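Local coordinates for protein putative DD-carboxypeptidase TP_0574 (Treponema pallidum, PDB 1O75) that binds penicillin and has zinc-stimulated carboxypeptidase activity on synthetic depsipeptides, and may act as a D,D-carboxypeptidase that lowers peptidoglycan cross-linking, at residues E7-Y12 with F174-D179; A13-A18 with K156-A161; A18-G23 with F255-Y260; R64-Y69 with V105-S110. The protein carries 2 engineered substitutions. All coordinates share one frame; numbering follows the deposited sequence.

Interaction 1. Residues E7-Y12 with F174-D179. Engineered in segment 7-12: Ser9 (natural residue His).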
loop_
_atom_site.group_PDB
_atom_site.type_symbol
_atom_site.label_atom_id
_atom_site.label_comp_id
_atom_site.label_asym_id
_atom_site.label_seq_id
_atom_site.Cartn_x
_atom_site.Cartn_y
_atom_site.Cartn_z
ATOM N N GLU B 7 38.645 28.158 18.003
ATOM C CA GLU B 7 38.547 27.418 16.714
ATOM C C GLU B 7 37.117 27.419 16.172
ATOM O O GLU B 7 36.466 28.464 16.078
ATOM C CB GLU B 7 38.988 25.967 16.905
ATOM C CG GLU B 7 40.353 25.791 17.525
ATOM C CD GLU B 7 40.819 24.349 17.453
ATOM O OE1 GLU B 7 40.101 23.459 17.972
ATOM O OE2 GLU B 7 41.900 24.109 16.869
ATOM N N THR B 8 36.647 26.225 15.818
ATOM C CA THR B 8 35.304 26.019 15.289
ATOM C C THR B 8 34.774 24.705 15.851
ATOM O O THR B 8 35.467 23.686 15.794
ATOM C CB THR B 8 35.321 25.911 13.743
ATOM O OG1 THR B 8 35.711 27.168 13.175
ATOM C CG2 THR B 8 33.942 25.516 13.214
ATOM N N SER B 9 33.562 24.726 16.405
ATOM C CA SER B 9 32.967 23.504 16.945
ATOM C C SER B 9 31.929 22.926 15.974
ATOM O O SER B 9 31.247 23.663 15.257
ATOM C CB SER B 9 32.330 23.774 18.306
ATOM O OG SER B 9 31.505 24.917 18.260
ATOM N N TYR B 10 31.818 21.604 15.965
ATOM C CA TYR B 10 30.910 20.906 15.072
ATOM C C TYR B 10 29.863 20.069 15.799
ATOM O O TYR B 10 30.165 19.423 16.797
ATOM C CB TYR B 10 31.712 20.012 14.129
ATOM C CG TYR B 10 32.700 20.776 13.269
ATOM C CD1 TYR B 10 33.988 21.067 13.729
ATOM C CD2 TYR B 10 32.346 21.211 11.994
ATOM C CE1 TYR B 10 34.897 21.766 12.934
ATOM C CE2 TYR B 10 33.238 21.909 11.193
ATOM C CZ TYR B 10 34.509 22.182 11.665
ATOM O OH TYR B 10 35.382 22.868 10.863
ATOM N N GLY B 11 28.634 20.090 15.288
ATOM C CA GLY B 11 27.563 19.330 15.896
ATOM C C GLY B 11 26.228 19.562 15.204
ATOM O O GLY B 11 26.175 19.923 14.017
ATOM N N TYR B 12 25.149 19.347 15.950
ATOM C CA TYR B 12 23.802 19.526 15.434
ATOM C C TYR B 12 23.115 20.682 16.117
ATOM O O TYR B 12 23.342 20.951 17.300
ATOM C CB TYR B 12 22.975 18.251 15.640
ATOM C CG TYR B 12 23.366 17.122 14.713
ATOM C CD1 TYR B 12 23.139 17.216 13.342
ATOM C CD2 TYR B 12 23.976 15.963 15.205
ATOM C CE1 TYR B 12 23.510 16.185 12.479
ATOM C CE2 TYR B 12 24.354 14.928 14.349
ATOM C CZ TYR B 12 24.117 15.045 12.986
ATOM O OH TYR B 12 24.501 14.040 12.124
ATOM N N PHE B 174 19.787 28.055 19.264
ATOM C CA PHE B 174 19.554 27.006 18.274
ATOM C C PHE B 174 19.833 25.609 18.805
ATOM O O PHE B 174 20.111 24.689 18.031
ATOM C CB PHE B 174 20.407 27.261 17.020
ATOM C CG PHE B 174 20.144 28.596 16.379
ATOM C CD1 PHE B 174 20.918 29.708 16.710
ATOM C CD2 PHE B 174 19.086 28.759 15.489
ATOM C CE1 PHE B 174 20.637 30.969 16.162
ATOM C CE2 PHE B 174 18.794 30.011 14.936
ATOM C CZ PHE B 174 19.571 31.122 15.273
ATOM N N HIS B 175 19.766 25.458 20.126
ATOM C CA HIS B 175 19.993 24.174 20.770
ATOM C C HIS B 175 21.206 23.449 20.225
ATOM O O HIS B 175 21.181 22.238 20.030
ATOM C CB HIS B 175 18.746 23.296 20.625
ATOM C CG HIS B 175 17.511 23.908 21.215
ATOM N ND1 HIS B 175 16.273 23.302 21.158
ATOM C CD2 HIS B 175 17.323 25.084 21.864
ATOM C CE1 HIS B 175 15.376 24.078 21.741
ATOM N NE2 HIS B 175 15.987 25.165 22.179
ATOM N N PHE B 176 22.277 24.192 19.975
ATOM C CA PHE B 176 23.490 23.586 19.463
ATOM C C PHE B 176 24.086 22.610 20.462
ATOM O O PHE B 176 24.194 22.916 21.651
ATOM C CB PHE B 176 24.534 24.655 19.139
ATOM C CG PHE B 176 25.836 24.093 18.656
ATOM C CD1 PHE B 176 25.891 23.329 17.486
ATOM C CD2 PHE B 176 27.009 24.301 19.380
ATOM C CE1 PHE B 176 27.091 22.776 17.040
ATOM C CE2 PHE B 176 28.217 23.754 18.946
ATOM C CZ PHE B 176 28.261 22.985 17.771
ATOM N N VAL B 177 24.479 21.442 19.964
ATOM C CA VAL B 177 25.099 20.402 20.774
ATOM C C VAL B 177 26.259 19.823 19.972
ATOM O O VAL B 177 26.055 19.309 18.872
ATOM C CB VAL B 177 24.107 19.262 21.083
ATOM C CG1 VAL B 177 24.826 18.130 21.798
ATOM C CG2 VAL B 177 22.958 19.791 21.924
ATOM N N GLU B 178 27.474 19.913 20.507
ATOM C CA GLU B 178 28.630 19.386 19.794
ATOM C C GLU B 178 28.445 17.904 19.560
ATOM O O GLU B 178 27.788 17.231 20.345
ATOM C CB GLU B 178 29.925 19.634 20.575
ATOM C CG GLU B 178 30.409 21.075 20.529
ATOM C CD GLU B 178 31.822 21.245 21.086
ATOM O OE1 GLU B 178 32.765 20.597 20.578
ATOM O OE2 GLU B 178 31.991 22.039 22.033
ATOM N N ASP B 179 29.028 17.393 18.482
ATOM C CA ASP B 179 28.895 15.979 18.159
ATOM C C ASP B 179 30.049 15.522 17.273
ATOM O O ASP B 179 30.224 16.026 16.160
ATOM C CB ASP B 179 27.565 15.745 17.446
ATOM C CG ASP B 179 27.197 14.281 17.370
ATOM O OD1 ASP B 179 28.024 13.476 16.892
ATOM O OD2 ASP B 179 26.074 13.941 17.789
HETATM O O HOH W 1 33.424 20.480 17.887
#
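Ser9, an engineered residue where the natural protein has histidine, opens the contact on strand 8-16 of the mixed sheet. Its OG sits 3.6 Å from CE2 of Phe176, while its CB rests against the carboxylate carbon of Glu178. Tyr10 directs its CB away, and its backbone makes the contact. Tyr10 N donates to a water that in turn donates to Glu178 OE1, so the extended glutamate side chain is tied back to the strand. Tyr10 O accepts from Asp179 N at 2.9 Å, in the carbonyl plane and on a lone pair. Gly11 faces Glu178 in an antiparallel non-hydrogen-bonded pair whose CA atoms are just 4.0 Å apart. Glycine suits this place because a CB would collide with Val177 O and the backbone of Glu178. Instead its CA-H points to Val177 O, 3.3 Å from Gly11 CA. The edge of the Phe176 ring, through CE1, comes to 3.6 Å from Gly11 N, placed there by a CG anti to the backbone N (chi1 178°). Tyr12 pairs with Val177 through two bonds: Tyr12 N to Val177 O, and Val177 N to Tyr12 O at 2.9 Å, the latter nearly along the C=O axis. The Tyr12 ring meets Asp179 at its edge, CD2 lying 3.9 Å from OD2. Main-chain bonds thus join strand 177-178 to strand 8-16, Phe176 packs on Val160, Val162 and Ala170, and salt bridges from Lys167 to Glu178 and from Arg181 to Asp179 would favour the ionised form of both acids.

Interaction 2. Residues A13-A18 with K156-A161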
loop_
_atom_site.group_PDB
_atom_site.type_symbol
_atom_site.label_atom_id
_atom_site.label_comp_id
_atom_site.label_asym_id
_atom_site.label_seq_id
_atom_site.Cartn_x
_atom_site.Cartn_y
_atom_site.Cartn_z
ATOM N N ALA B 13 22.261 21.360 15.363
ATOM C CA ALA B 13 21.512 22.492 15.880
ATOM C C ALA B 13 20.089 22.422 15.344
ATOM O O ALA B 13 19.837 21.834 14.294
ATOM C CB ALA B 13 22.172 23.806 15.460
ATOM N N THR B 14 19.169 23.036 16.064
ATOM C CA THR B 14 17.771 23.036 15.690
ATOM C C THR B 14 17.457 24.327 14.955
ATOM O O THR B 14 17.600 25.406 15.527
ATOM C CB THR B 14 16.883 22.906 16.944
ATOM O OG1 THR B 14 17.106 21.619 17.527
ATOM C CG2 THR B 14 15.409 23.048 16.601
ATOM N N LEU B 15 17.060 24.208 13.682
ATOM C CA LEU B 15 16.724 25.387 12.875
ATOM C C LEU B 15 15.290 25.349 12.366
ATOM O O LEU B 15 14.781 24.297 11.948
ATOM C CB LEU B 15 17.668 25.491 11.647
ATOM C CG LEU B 15 19.110 26.000 11.781
ATOM C CD1 LEU B 15 19.903 25.097 12.715
ATOM C CD2 LEU B 15 19.761 26.027 10.377
ATOM N N SER B 16 14.638 26.498 12.406
ATOM C CA SER B 16 13.297 26.625 11.883
ATOM C C SER B 16 13.405 26.468 10.356
ATOM O O SER B 16 14.485 26.587 9.792
ATOM C CB SER B 16 12.754 28.009 12.180
ATOM O OG SER B 16 13.455 28.972 11.414
ATOM N N TYR B 17 12.290 26.207 9.693
ATOM C CA TYR B 17 12.338 26.083 8.239
ATOM C C TYR B 17 12.919 27.364 7.614
ATOM O O TYR B 17 13.756 27.286 6.700
ATOM C CB TYR B 17 10.942 25.817 7.686
ATOM C CG TYR B 17 10.501 24.390 7.884
ATOM C CD1 TYR B 17 11.218 23.341 7.311
ATOM C CD2 TYR B 17 9.331 24.091 8.580
ATOM C CE1 TYR B 17 10.779 22.034 7.409
ATOM C CE2 TYR B 17 8.876 22.775 8.686
ATOM C CZ TYR B 17 9.605 21.759 8.094
ATOM O OH TYR B 17 9.151 20.460 8.174
ATOM N N ALA B 18 12.496 28.530 8.099
ATOM C CA ALA B 18 13.042 29.789 7.551
ATOM C C ALA B 18 14.557 29.914 7.796
ATOM O O ALA B 18 15.310 30.314 6.885
ATOM C CB ALA B 18 12.305 30.989 8.130
ATOM N N LYS B 156 15.222 19.363 13.974
ATOM C CA LYS B 156 15.973 19.301 15.228
ATOM C C LYS B 156 17.460 19.092 15.034
ATOM O O LYS B 156 18.256 19.634 15.801
ATOM C CB LYS B 156 15.423 18.186 16.146
ATOM C CG LYS B 156 14.039 18.461 16.705
ATOM C CD LYS B 156 13.659 17.442 17.801
ATOM C CE LYS B 156 13.598 16.036 17.261
ATOM N NZ LYS B 156 13.341 14.991 18.324
ATOM N N PHE B 157 17.836 18.322 14.015
ATOM C CA PHE B 157 19.234 18.000 13.755
ATOM C C PHE B 157 19.832 18.454 12.406
ATOM O O PHE B 157 19.841 17.716 11.420
ATOM C CB PHE B 157 19.451 16.483 13.920
ATOM C CG PHE B 157 18.851 15.919 15.182
ATOM C CD1 PHE B 157 19.367 16.262 16.430
ATOM C CD2 PHE B 157 17.733 15.089 15.125
ATOM C CE1 PHE B 157 18.771 15.781 17.621
ATOM C CE2 PHE B 157 17.127 14.600 16.304
ATOM C CZ PHE B 157 17.649 14.948 17.549
ATOM N N VAL B 158 20.353 19.671 12.390
ATOM C CA VAL B 158 21.000 20.218 11.211
ATOM C C VAL B 158 22.507 20.237 11.502
ATOM O O VAL B 158 22.931 20.836 12.488
ATOM C CB VAL B 158 20.536 21.673 10.945
ATOM C CG1 VAL B 158 21.310 22.252 9.751
ATOM C CG2 VAL B 158 19.019 21.711 10.692
ATOM N N PRO B 159 23.333 19.592 10.659
ATOM C CA PRO B 159 24.774 19.609 10.932
ATOM C C PRO B 159 25.344 21.013 10.722
ATOM O O PRO B 159 25.194 21.616 9.645
ATOM C CB PRO B 159 25.331 18.585 9.950
ATOM C CG PRO B 159 24.386 18.688 8.783
ATOM C CD PRO B 159 23.032 18.812 9.446
ATOM N N VAL B 160 25.981 21.549 11.761
ATOM C CA VAL B 160 26.542 22.890 11.665
ATOM C C VAL B 160 27.988 23.039 12.138
ATOM O O VAL B 160 28.526 22.181 12.857
ATOM C CB VAL B 160 25.685 23.924 12.445
ATOM C CG1 VAL B 160 24.316 24.086 11.787
ATOM C CG2 VAL B 160 25.528 23.491 13.913
ATOM N N ALA B 161 28.606 24.130 11.687
ATOM C CA ALA B 161 29.971 24.512 12.068
ATOM C C ALA B 161 29.722 25.838 12.764
ATOM O O ALA B 161 29.136 26.748 12.170
ATOM C CB ALA B 161 30.851 24.716 10.843
#
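Leu15 lays its CD1 methyl against CB of Val158 at 3.9 Å, the two side chains crossing at about a right angle. Its chi1 of -77° sets CG beside the backbone N, and the branched ends of both residues interleave: CD2 reaches Val158 CG1, and CD1 also meets CG2. Two residues earlier, Ala13 turns its CB to the same face of the sheet as Val158 and touches CG2 of Val160 at 3.7 Å; so small a side chain lets the strands pair closely while still making this contact. Ala13 and Val158 form an antiparallel hydrogen-bonded pair. Ala13 N gives to Val158 O at 3.0 Å on a lone pair, and Val158 N returns a bond to Ala13 O at 2.9 Å. Thr14 continues the polar contact with its side chain. With OG1 beside its own backbone N (chi1 -66°), the hydroxyl of Thr14 donates through OG1 to Lys156 O at 2.9 Å, in the carbonyl plane and on a lone pair. Threonine therefore brings a donor to Lys156 O, which lies 3.1 Å from Ala13 O, a pair of acceptors that cannot bond each other. The long Lys156 side chain leaves this pairing, bending at chi3, and its amino group bonds Ser108. The Ala13-Val158 pair joins strand 8-16 to strand 143-163 where the latter turns a corner, with strand 190-194 touching Val158 through Lys190; helix 17-25 follows directly, its N-cap Ser16 bonding Asp19 N through OG.

Interaction 3. Residues A18-G23 with F255-Y260. With XE (xenon), chain F.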
loop_
_atom_site.group_PDB
_atom_site.type_symbol
_atom_site.label_atom_id
_atom_site.label_comp_id
_atom_site.label_asym_id
_atom_site.label_seq_id
_atom_site.Cartn_x
_atom_site.Cartn_y
_atom_site.Cartn_z
ATOM N N ALA B 18 12.496 28.530 8.099
ATOM C CA ALA B 18 13.042 29.789 7.551
ATOM C C ALA B 18 14.557 29.914 7.796
ATOM O O ALA B 18 15.310 30.314 6.885
ATOM C CB ALA B 18 12.305 30.989 8.130
ATOM N N ASP B 19 15.009 29.572 9.006
ATOM C CA ASP B 19 16.440 29.624 9.340
ATOM C C ASP B 19 17.232 28.709 8.410
ATOM O O ASP B 19 18.372 29.011 8.023
ATOM C CB ASP B 19 16.748 29.092 10.754
ATOM C CG ASP B 19 16.193 29.954 11.879
ATOM O OD1 ASP B 19 16.216 31.199 11.769
ATOM O OD2 ASP B 19 15.766 29.340 12.902
ATOM N N TYR B 20 16.665 27.548 8.108
ATOM C CA TYR B 20 17.369 26.580 7.265
ATOM C C TYR B 20 17.450 27.017 5.798
ATOM O O TYR B 20 18.505 26.971 5.180
ATOM C CB TYR B 20 16.665 25.204 7.331
ATOM C CG TYR B 20 17.378 24.111 6.564
ATOM C CD1 TYR B 20 17.225 23.975 5.176
ATOM C CD2 TYR B 20 18.290 23.278 7.203
ATOM C CE1 TYR B 20 17.968 23.050 4.462
ATOM C CE2 TYR B 20 19.044 22.351 6.488
ATOM C CZ TYR B 20 18.880 22.246 5.125
ATOM O OH TYR B 20 19.636 21.342 4.424
ATOM N N TRP B 21 16.325 27.448 5.255
ATOM C CA TRP B 21 16.285 27.778 3.840
ATOM C C TRP B 21 16.841 29.146 3.460
ATOM O O TRP B 21 17.183 29.367 2.310
ATOM C CB TRP B 21 14.848 27.591 3.314
ATOM C CG TRP B 21 14.472 26.128 3.146
ATOM C CD1 TRP B 21 13.614 25.386 3.941
ATOM C CD2 TRP B 21 15.014 25.208 2.180
ATOM N NE1 TRP B 21 13.613 24.064 3.528
ATOM C CE2 TRP B 21 14.457 23.929 2.453
ATOM C CE3 TRP B 21 15.913 25.340 1.107
ATOM C CZ2 TRP B 21 14.775 22.802 1.701
ATOM C CZ3 TRP B 21 16.224 24.199 0.351
ATOM C CH2 TRP B 21 15.655 22.956 0.656
ATOM N N ALA B 22 16.940 30.058 4.420
ATOM C CA ALA B 22 17.473 31.397 4.126
ATOM C C ALA B 22 18.796 31.309 3.357
ATOM O O ALA B 22 18.954 31.905 2.290
ATOM C CB ALA B 22 17.685 32.173 5.419
ATOM N N GLY B 23 19.748 30.573 3.909
ATOM C CA GLY B 23 21.034 30.445 3.249
ATOM C C GLY B 23 21.014 29.646 1.953
ATOM O O GLY B 23 21.846 29.885 1.074
ATOM N N PHE B 255 16.200 11.691 7.656
ATOM C CA PHE B 255 15.741 12.587 6.594
ATOM C C PHE B 255 15.399 13.975 7.104
ATOM O O PHE B 255 14.691 14.139 8.104
ATOM C CB PHE B 255 14.497 12.017 5.914
ATOM C CG PHE B 255 13.899 12.934 4.879
ATOM C CD1 PHE B 255 14.408 12.963 3.576
ATOM C CD2 PHE B 255 12.805 13.738 5.198
ATOM C CE1 PHE B 255 13.824 13.777 2.601
ATOM C CE2 PHE B 255 12.208 14.563 4.230
ATOM C CZ PHE B 255 12.725 14.575 2.922
ATOM N N ASN B 256 15.857 14.989 6.378
ATOM C CA ASN B 256 15.554 16.351 6.769
ATOM C C ASN B 256 14.616 17.087 5.805
ATOM O O ASN B 256 13.523 17.515 6.185
ATOM C CB ASN B 256 16.843 17.166 6.879
ATOM C CG ASN B 256 17.467 17.097 8.256
ATOM O OD1 ASN B 256 16.762 16.986 9.240
ATOM N ND2 ASN B 256 18.797 17.201 8.330
ATOM N N THR B 257 15.036 17.225 4.547
ATOM C CA THR B 257 14.234 18.016 3.623
ATOM C C THR B 257 14.535 17.750 2.149
ATOM O O THR B 257 15.325 16.846 1.811
ATOM C CB THR B 257 14.440 19.513 4.005
ATOM O OG1 THR B 257 13.494 20.341 3.322
ATOM C CG2 THR B 257 15.898 19.967 3.688
ATOM N N VAL B 258 13.882 18.518 1.268
ATOM C CA VAL B 258 14.074 18.366 -0.170
ATOM C C VAL B 258 14.176 19.727 -0.845
ATOM O O VAL B 258 13.401 20.645 -0.543
ATOM C CB VAL B 258 12.872 17.660 -0.867
ATOM C CG1 VAL B 258 13.277 17.217 -2.297
ATOM C CG2 VAL B 258 12.411 16.491 -0.065
ATOM N N ARG B 259 15.117 19.847 -1.770
ATOM C CA ARG B 259 15.264 21.076 -2.532
ATOM C C ARG B 259 14.650 20.827 -3.902
ATOM O O ARG B 259 14.850 19.764 -4.495
ATOM C CB ARG B 259 16.737 21.424 -2.715
ATOM C CG ARG B 259 16.951 22.737 -3.503
ATOM C CD ARG B 259 18.430 22.866 -3.923
ATOM N NE ARG B 259 18.682 24.104 -4.651
ATOM C CZ ARG B 259 19.178 25.202 -4.093
ATOM N NH1 ARG B 259 19.472 25.208 -2.803
ATOM N NH2 ARG B 259 19.385 26.293 -4.824
ATOM N N TYR B 260 13.882 21.780 -4.409
ATOM C CA TYR B 260 13.330 21.632 -5.760
ATOM C C TYR B 260 14.102 22.618 -6.675
ATOM O O TYR B 260 14.149 23.812 -6.368
ATOM C CB TYR B 260 11.842 22.045 -5.826
ATOM C CG TYR B 260 10.858 21.146 -5.072
ATOM C CD1 TYR B 260 11.255 19.898 -4.573
ATOM C CD2 TYR B 260 9.526 21.544 -4.884
ATOM C CE1 TYR B 260 10.346 19.058 -3.898
ATOM C CE2 TYR B 260 8.599 20.714 -4.212
ATOM C CZ TYR B 260 9.022 19.474 -3.725
ATOM O OH TYR B 260 8.121 18.654 -3.077
HETATM XE XE XE F . 7.684 17.843 -6.571
#
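Helix 17-25 packs here against a strand of the antiparallel four-stranded sheet in domain C, a family of the E-set clan, the segment axes 11.4 Å apart at their closest and inclined by 42°. Two aromatic side chains bridge that gap. Trp21 reaches out with the far rim of its indole, tip to tip with Thr257, so that OG1 lies in the ring plane at the edge, 3.2 Å from CZ2. The same rim approaches the backbone: Trp21 CZ2 is 3.4 Å from Val258 O, and CH2 packs on CA and CB of Arg259, whose side chain crosses the indole obliquely. A large flat indole suits this place, since its length carries the helix contact as far as the strand backbone. Tyr20, with CG anti to the backbone N (chi1 -176°), points its ring at Thr257 too, CE1 meeting CG2 at 3.8 Å. Its CD1 also lies over one face of the indole, so the two rings pack on each other, and Lys190 adds a cation-pi contact to Tyr20. Thr257 serves both rings with its methyl, while its hydroxyl has its hydrogen bond elsewhere. With Asn256 it forms a classic beta bulge opposite Ile318. Arg259 makes its salt bridge with Asp261 through NE. Farther along the strand, Tyr260 lines a xenon pocket with Cys296, Gly297 and Phe331; the xenon sits over one face of its ring, 3.5 Å from Tyr260 CZ.

Interaction 4. Residues R64-Y69 with V105-S110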
loop_
_atom_site.group_PDB
_atom_site.type_symbol
_atom_site.label_atom_id
_atom_site.label_comp_id
_atom_site.label_asym_id
_atom_site.label_seq_id
_atom_site.Cartn_x
_atom_site.Cartn_y
_atom_site.Cartn_z
ATOM N N ARG B 64 5.447 10.278 13.171
ATOM C CA ARG B 64 6.573 10.220 12.219
ATOM C C ARG B 64 7.496 11.424 12.305
ATOM O O ARG B 64 8.714 11.276 12.220
ATOM C CB ARG B 64 6.050 10.126 10.791
ATOM C CG ARG B 64 5.286 8.851 10.500
ATOM C CD ARG B 64 4.681 8.897 9.097
ATOM N NE ARG B 64 3.606 7.935 9.036
ATOM C CZ ARG B 64 2.348 8.235 8.756
ATOM N NH1 ARG B 64 1.997 9.483 8.497
ATOM N NH2 ARG B 64 1.438 7.274 8.760
ATOM N N GLN B 65 6.938 12.617 12.484
ATOM C CA GLN B 65 7.784 13.815 12.533
ATOM C C GLN B 65 8.474 14.134 13.851
ATOM O O GLN B 65 9.425 14.908 13.876
ATOM C CB GLN B 65 6.971 15.030 12.099
ATOM C CG GLN B 65 6.477 14.942 10.658
ATOM C CD GLN B 65 5.670 16.154 10.283
ATOM O OE1 GLN B 65 6.221 17.163 9.824
ATOM N NE2 GLN B 65 4.360 16.087 10.514
ATOM N N GLN B 66 8.014 13.528 14.947
ATOM C CA GLN B 66 8.594 13.823 16.263
ATOM C C GLN B 66 10.051 13.444 16.367
ATOM O O GLN B 66 10.764 13.916 17.253
ATOM C CB GLN B 66 7.808 13.096 17.384
ATOM C CG GLN B 66 8.184 11.620 17.545
ATOM C CD GLN B 66 7.350 10.948 18.641
ATOM O OE1 GLN B 66 6.891 11.607 19.555
ATOM N NE2 GLN B 66 7.168 9.637 18.540
ATOM N N PHE B 67 10.509 12.577 15.479
ATOM C CA PHE B 67 11.893 12.164 15.540
ATOM C C PHE B 67 12.909 13.186 15.019
ATOM O O PHE B 67 13.885 13.500 15.706
ATOM C CB PHE B 67 12.045 10.836 14.806
ATOM C CG PHE B 67 11.259 9.724 15.433
ATOM C CD1 PHE B 67 11.740 9.079 16.575
ATOM C CD2 PHE B 67 10.016 9.355 14.920
ATOM C CE1 PHE B 67 10.987 8.073 17.202
ATOM C CE2 PHE B 67 9.247 8.349 15.542
ATOM C CZ PHE B 67 9.741 7.712 16.683
ATOM N N GLN B 68 12.678 13.703 13.815
ATOM C CA GLN B 68 13.607 14.654 13.202
ATOM C C GLN B 68 13.169 16.111 13.243
ATOM O O GLN B 68 13.987 17.008 13.001
ATOM C CB GLN B 68 13.845 14.268 11.730
ATOM C CG GLN B 68 14.790 13.101 11.533
ATOM C CD GLN B 68 16.224 13.539 11.568
ATOM O OE1 GLN B 68 16.868 13.341 12.691
ATOM N NE2 GLN B 68 16.749 14.085 10.585
ATOM N N TYR B 69 11.897 16.356 13.534
ATOM C CA TYR B 69 11.361 17.716 13.526
ATOM C C TYR B 69 10.915 18.256 14.886
ATOM O O TYR B 69 10.616 17.478 15.800
ATOM C CB TYR B 69 10.176 17.773 12.552
ATOM C CG TYR B 69 10.541 17.275 11.157
ATOM C CD1 TYR B 69 11.112 18.137 10.206
ATOM C CD2 TYR B 69 10.367 15.933 10.807
ATOM C CE1 TYR B 69 11.511 17.659 8.921
ATOM C CE2 TYR B 69 10.751 15.454 9.534
ATOM C CZ TYR B 69 11.326 16.324 8.609
ATOM O OH TYR B 69 11.745 15.847 7.393
ATOM N N VAL B 105 1.294 20.374 23.666
ATOM C CA VAL B 105 2.563 19.897 24.164
ATOM C C VAL B 105 3.507 19.707 23.009
ATOM O O VAL B 105 3.084 19.674 21.860
ATOM C CB VAL B 105 2.402 18.515 24.867
ATOM C CG1 VAL B 105 1.460 18.642 26.075
ATOM C CG2 VAL B 105 1.837 17.487 23.877
ATOM N N ARG B 106 4.788 19.598 23.324
ATOM C CA ARG B 106 5.788 19.326 22.316
ATOM C C ARG B 106 5.824 17.793 22.202
ATOM O O ARG B 106 5.696 17.098 23.211
ATOM C CB ARG B 106 7.156 19.848 22.768
ATOM C CG ARG B 106 7.215 21.367 22.893
ATOM C CD ARG B 106 8.645 21.857 23.115
ATOM N NE ARG B 106 9.094 21.638 24.486
ATOM C CZ ARG B 106 8.622 22.294 25.544
ATOM N NH1 ARG B 106 7.682 23.223 25.394
ATOM N NH2 ARG B 106 9.083 22.014 26.756
ATOM N N ALA B 107 5.978 17.276 20.983
ATOM C CA ALA B 107 6.069 15.832 20.761
ATOM C C ALA B 107 7.466 15.627 20.213
ATOM O O ALA B 107 7.824 16.172 19.150
ATOM C CB ALA B 107 5.004 15.367 19.749
ATOM N N SER B 108 8.275 14.856 20.922
ATOM C CA SER B 108 9.653 14.667 20.491
ATOM C C SER B 108 10.181 13.343 21.003
ATOM O O SER B 108 9.907 12.960 22.144
ATOM C CB SER B 108 10.507 15.833 21.029
ATOM O OG SER B 108 11.852 15.776 20.580
ATOM N N ALA B 109 10.918 12.627 20.165
ATOM C CA ALA B 109 11.471 11.367 20.594
ATOM C C ALA B 109 12.813 11.205 19.926
ATOM O O ALA B 109 13.053 11.801 18.877
ATOM C CB ALA B 109 10.541 10.210 20.216
ATOM N N SER B 110 13.691 10.422 20.550
ATOM C CA SER B 110 15.007 10.154 20.011
ATOM C C SER B 110 15.015 8.719 19.502
ATOM O O SER B 110 14.952 7.761 20.285
ATOM C CB SER B 110 16.077 10.346 21.084
ATOM O OG SER B 110 16.030 11.680 21.577
HETATM O O HOH W 2 9.881 17.620 18.276
#
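Residues 66-68, beside helix 60-65, meet strand 101-114 of the first domain's large mixed sheet at the short break in that strand, and Ala109 lies at the middle of the contact. Its CB is held between two side chains, 3.6 Å from CD of Gln66 and 3.7 Å from CE1 of Phe67. Alanine suits the place because a single methyl fits where an amide and a ring converge. The backbone adds one hydrogen bond, Ala109 N to Gln66 O at 3.2 Å, with the N-H above the carbonyl plane rather than on a lone pair. Alongside it, the CA-H of Ser108 points at the same Gln66 O, and that of Phe67 at Ala109 O in an almost straight line (170°). Gln66 is placed by a crowded chi1 of 80°, its CG between backbone N and carbonyl carbon, from where the chain runs out extended to cover Ala109. That CG also lies over one face of the Phe67 ring, toward its rim. Next outward, OE1 of Gln66 accepts from Leu131 N, and Phe63 meets Phe67 edge-to-face. Lys156 NZ binds to both segments, bonding Ser108 OG and Gln66 O, with a weak bond to Ala109 O; this charge would polarise the carbonyls that it touches. Tyr69 N bonds back to Gln65 O, four residues earlier. Where Tyr69 begins the next strand, a water bridges the segments, donating to Tyr69 O at 2.6 Å and to Ala107 O at 2.7 Å.

From the N terminus, strand 8-16 enters interaction 1 and then interaction 2, and helix 17-25 carries the chain straight into interaction 3, sharing Ala18 with interaction 2. Interaction 4 closes the shortest loop, 64-69 to 105-110, nested within the loops of the other three. Interaction 2 closes next along the chain, at 156-161, inside the loop that interaction 1 completes at 174-179. Interaction 3 closes last, at 255-260, so it crosses interactions 1 and 2. Interactions 1 and 2 lie in one large mixed sheet, which interaction 4 also reaches, whereas interaction 3 joins helix 17-25 to the domain C sheet. Asn256 O bonding Tyr69 OH ties interactions 3 and 4.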